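Local coordinates for protein chloromuconate cycloisomerase (Rhodococcus opacus, PDB 4M0X) that is a metal-dependent enzyme of the enolase superfamily, with a manganese ion bound in its barrel domain, at residues A256-I270 / I284-A298. Numbering follows the deposited sequence.
Sequences AIALADAGAVSAFAI and IAAIAEASGLACFGA
Two successive helix-strand units of the enolase-type barrel meet here, strand 267-270 lying parallel to strand 294-297 while helix 284-291 packs on the outside of the pair. Backbone bonds run between the strands from both partners: Phe268 N reaches Ala294 O at 2.9 Å, Ile270 N gives to Phe296 O, and Ala298 N closes the far end on Ile270 O at 2.8 Å. The bond from Phe296 N to Phe268 O is bent and weak, and the same oxygen also takes a CA-H contact from Cys295.

Phe268 and Ile270 leave the sheet toward the helices. With CG beside its backbone N (chi1 -66°), the Phe268 ring lies between helix 284-291 and the Leu293 side chain. Ile284 O sits at the ring edge, in plane, 3.7 Å from Phe268 CD2; Ala288 CB comes obliquely to the same carbon, and Leu293 CD1 crosses to Phe268 CZ at 3.7 Å. Ile270 and Ile284 lie alongside each other pointing opposite ways, Ile270 CD1 3.7 Å from Ile284 CG2, while Ile270 CG1 rests on the sulfur of Cys295.

Farther out, helices 256-262 and 284-291 run nearly parallel, their axes 18° apart, and alanines of the first face the second: Ala256 CB meets Ile287 CG2 at 3.8 Å, and Ala260 CB lies against Ser291, whose OG is turned back to bond Ile287 O in its own helix. A Schellman motif with Gly292 at positive phi then swings the chain into Leu293 and the next strand.

Ala267, Ala269, Ala294 and Phe296 occupy the other face, the barrel interior, where the Ala269 side chain is about 6 Å from the manganese ion. Neighbouring parallel strands with helices outside and the metal centre inside are as expected of the modified TIM barrel, (beta/alpha)7-beta, of the enolase superfamily.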
# COMPACT_ATOMS: atom_id res chain seq x y z
N ALA A 256 12.39 -10.96 -12.54
CA ALA A 256 12.34 -9.75 -13.32
C ALA A 256 11.08 -8.97 -12.98
O ALA A 256 11.15 -7.80 -12.63
CB ALA A 256 12.35 -10.08 -14.80
N ILE A 257 9.94 -9.64 -13.06
CA ILE A 257 8.69 -8.99 -12.80
C ILE A 257 8.58 -8.52 -11.35
O ILE A 257 8.23 -7.35 -11.11
CB ILE A 257 7.53 -9.91 -13.21
CG1 ILE A 257 7.15 -9.55 -14.66
CG2 ILE A 257 6.35 -9.81 -12.24
CD1 ILE A 257 6.15 -10.49 -15.31
N ALA A 258 8.90 -9.40 -10.41
CA ALA A 258 8.82 -9.07 -9.00
C ALA A 258 9.61 -7.82 -8.67
O ALA A 258 9.09 -6.93 -7.97
CB ALA A 258 9.26 -10.23 -8.15
N LEU A 259 10.85 -7.74 -9.19
CA LEU A 259 11.72 -6.58 -8.95
C LEU A 259 11.14 -5.35 -9.60
O LEU A 259 10.93 -4.33 -8.94
CB LEU A 259 13.12 -6.79 -9.49
CG LEU A 259 14.02 -7.88 -8.93
CD1 LEU A 259 14.98 -8.39 -10.00
CD2 LEU A 259 14.77 -7.40 -7.71
N ALA A 260 10.89 -5.45 -10.90
CA ALA A 260 10.41 -4.32 -11.65
C ALA A 260 9.35 -3.57 -10.85
O ALA A 260 9.37 -2.35 -10.75
CB ALA A 260 9.86 -4.74 -13.02
N ASP A 261 8.45 -4.30 -10.22
CA ASP A 261 7.28 -3.63 -9.73
C ASP A 261 7.27 -3.47 -8.24
O ASP A 261 6.38 -2.84 -7.70
CB ASP A 261 6.06 -4.41 -10.16
CG ASP A 261 5.73 -5.48 -9.20
OD1 ASP A 261 6.64 -6.29 -8.93
OD2 ASP A 261 4.58 -5.48 -8.69
N ALA A 262 8.21 -4.11 -7.58
CA ALA A 262 8.54 -3.72 -6.23
C ALA A 262 9.43 -2.50 -6.35
O ALA A 262 9.72 -1.86 -5.37
CB ALA A 262 9.24 -4.85 -5.50
N GLY A 263 9.85 -2.15 -7.57
CA GLY A 263 10.54 -0.88 -7.80
C GLY A 263 11.88 -0.94 -7.11
O GLY A 263 12.43 0.08 -6.71
N ALA A 264 12.41 -2.16 -7.02
CA ALA A 264 13.60 -2.46 -6.24
C ALA A 264 14.97 -2.20 -6.90
O ALA A 264 15.99 -2.23 -6.19
CB ALA A 264 13.54 -3.91 -5.73
N VAL A 265 15.03 -1.99 -8.20
CA VAL A 265 16.31 -1.73 -8.84
C VAL A 265 16.21 -0.82 -10.06
O VAL A 265 15.13 -0.60 -10.60
CB VAL A 265 17.05 -3.05 -9.25
CG1 VAL A 265 17.68 -3.77 -8.06
CG2 VAL A 265 16.16 -3.97 -10.06
N SER A 266 17.36 -0.34 -10.53
CA SER A 266 17.41 0.54 -11.70
C SER A 266 17.67 -0.21 -12.99
O SER A 266 17.27 0.26 -14.07
CB SER A 266 18.51 1.61 -11.52
OG SER A 266 18.30 2.38 -10.36
N ALA A 267 18.37 -1.34 -12.89
CA ALA A 267 18.76 -2.11 -14.07
C ALA A 267 18.84 -3.63 -13.90
O ALA A 267 18.81 -4.17 -12.79
CB ALA A 267 20.05 -1.59 -14.61
N PHE A 268 18.93 -4.32 -15.03
CA PHE A 268 19.22 -5.75 -15.05
C PHE A 268 20.60 -5.98 -15.62
O PHE A 268 21.01 -5.31 -16.57
CB PHE A 268 18.18 -6.52 -15.87
CG PHE A 268 16.81 -6.50 -15.25
CD1 PHE A 268 16.63 -6.17 -13.91
CD2 PHE A 268 15.70 -6.84 -16.00
CE1 PHE A 268 15.37 -6.14 -13.35
CE2 PHE A 268 14.44 -6.87 -15.44
CZ PHE A 268 14.27 -6.51 -14.11
N ALA A 269 21.35 -6.90 -15.03
CA ALA A 269 22.51 -7.45 -15.69
C ALA A 269 22.00 -8.66 -16.46
O ALA A 269 21.51 -9.61 -15.86
CB ALA A 269 23.55 -7.86 -14.66
N ILE A 270 22.08 -8.62 -17.78
CA ILE A 270 21.59 -9.72 -18.60
C ILE A 270 22.73 -10.69 -18.93
O ILE A 270 23.84 -10.27 -19.28
CB ILE A 270 20.93 -9.19 -19.88
CG1 ILE A 270 19.86 -8.15 -19.53
CG2 ILE A 270 20.38 -10.34 -20.71
CD1 ILE A 270 18.60 -8.70 -18.89
N ILE A 284 13.75 -11.68 -20.13
CA ILE A 284 14.15 -10.79 -19.02
C ILE A 284 14.44 -9.37 -19.52
O ILE A 284 14.03 -8.38 -18.91
CB ILE A 284 15.33 -11.35 -18.20
CG1 ILE A 284 14.93 -12.64 -17.50
CG2 ILE A 284 15.82 -10.37 -17.16
CD1 ILE A 284 16.11 -13.42 -16.96
N ALA A 285 15.08 -9.28 -20.66
CA ALA A 285 15.39 -7.98 -21.19
C ALA A 285 14.10 -7.33 -21.69
O ALA A 285 13.92 -6.11 -21.57
CB ALA A 285 16.44 -8.08 -22.29
N ALA A 286 13.18 -8.13 -22.23
CA ALA A 286 11.91 -7.61 -22.70
C ALA A 286 11.14 -6.96 -21.54
O ALA A 286 10.48 -5.92 -21.72
CB ALA A 286 11.08 -8.71 -23.34
N ILE A 287 11.22 -7.58 -20.36
CA ILE A 287 10.64 -7.07 -19.12
C ILE A 287 11.33 -5.77 -18.68
O ILE A 287 10.64 -4.82 -18.31
CB ILE A 287 10.63 -8.13 -17.99
CG1 ILE A 287 9.52 -9.14 -18.24
CG2 ILE A 287 10.32 -7.49 -16.63
CD1 ILE A 287 9.92 -10.57 -17.96
N ALA A 288 12.66 -5.71 -18.74
CA ALA A 288 13.32 -4.42 -18.57
C ALA A 288 12.70 -3.37 -19.48
O ALA A 288 12.21 -2.36 -19.00
CB ALA A 288 14.81 -4.52 -18.76
N GLU A 289 12.65 -3.62 -20.78
CA GLU A 289 12.00 -2.65 -21.68
C GLU A 289 10.58 -2.24 -21.21
O GLU A 289 10.24 -1.05 -21.13
CB GLU A 289 11.95 -3.18 -23.12
CG GLU A 289 11.55 -2.18 -24.20
CD GLU A 289 11.47 -2.75 -25.63
OE1 GLU A 289 10.82 -2.08 -26.46
OE2 GLU A 289 12.04 -3.84 -25.97
N ALA A 290 9.77 -3.26 -20.91
CA ALA A 290 8.36 -3.08 -20.57
C ALA A 290 8.20 -2.27 -19.31
O ALA A 290 7.13 -1.74 -19.06
CB ALA A 290 7.70 -4.43 -20.38
N SER A 291 9.26 -2.19 -18.51
CA SER A 291 9.18 -1.57 -17.19
C SER A 291 10.16 -0.41 -17.04
O SER A 291 10.23 0.21 -16.02
CB SER A 291 9.41 -2.61 -16.12
OG SER A 291 10.77 -3.02 -16.14
N GLY A 292 10.89 -0.13 -18.09
CA GLY A 292 11.71 1.06 -18.16
C GLY A 292 13.02 1.01 -17.40
O GLY A 292 13.60 2.06 -17.10
N LEU A 293 13.46 -0.20 -17.08
CA LEU A 293 14.78 -0.45 -16.50
C LEU A 293 15.82 -0.68 -17.58
O LEU A 293 15.56 -1.33 -18.60
CB LEU A 293 14.75 -1.67 -15.58
CG LEU A 293 13.58 -1.65 -14.63
CD1 LEU A 293 13.40 -2.94 -13.82
CD2 LEU A 293 13.73 -0.44 -13.74
N ALA A 294 17.02 -0.17 -17.32
CA ALA A 294 18.18 -0.35 -18.18
C ALA A 294 18.75 -1.78 -18.18
O ALA A 294 18.48 -2.58 -17.29
CB ALA A 294 19.27 0.62 -17.77
N CYS A 295 19.55 -2.08 -19.19
CA CYS A 295 20.22 -3.37 -19.28
C CYS A 295 21.71 -3.21 -19.39
O CYS A 295 22.25 -2.17 -19.85
CB CYS A 295 19.70 -4.19 -20.46
SG CYS A 295 18.07 -4.91 -20.22
N PHE A 296 22.37 -4.28 -18.96
CA PHE A 296 23.78 -4.38 -18.98
C PHE A 296 24.03 -5.70 -19.64
O PHE A 296 23.36 -6.69 -19.31
CB PHE A 296 24.28 -4.43 -17.56
CG PHE A 296 25.77 -4.42 -17.43
CD1 PHE A 296 26.55 -3.47 -18.10
CD2 PHE A 296 26.40 -5.30 -16.56
CE1 PHE A 296 27.93 -3.43 -17.93
CE2 PHE A 296 27.77 -5.26 -16.37
CZ PHE A 296 28.55 -4.33 -17.06
N GLY A 297 24.96 -5.71 -20.59
CA GLY A 297 25.39 -6.94 -21.24
C GLY A 297 26.44 -7.59 -20.36
O GLY A 297 27.65 -7.33 -20.52
N ALA A 298 25.97 -8.45 -19.46
CA ALA A 298 26.79 -8.93 -18.37
C ALA A 298 27.59 -10.17 -18.71
O ALA A 298 27.27 -10.89 -19.67
CB ALA A 298 25.95 -9.18 -17.12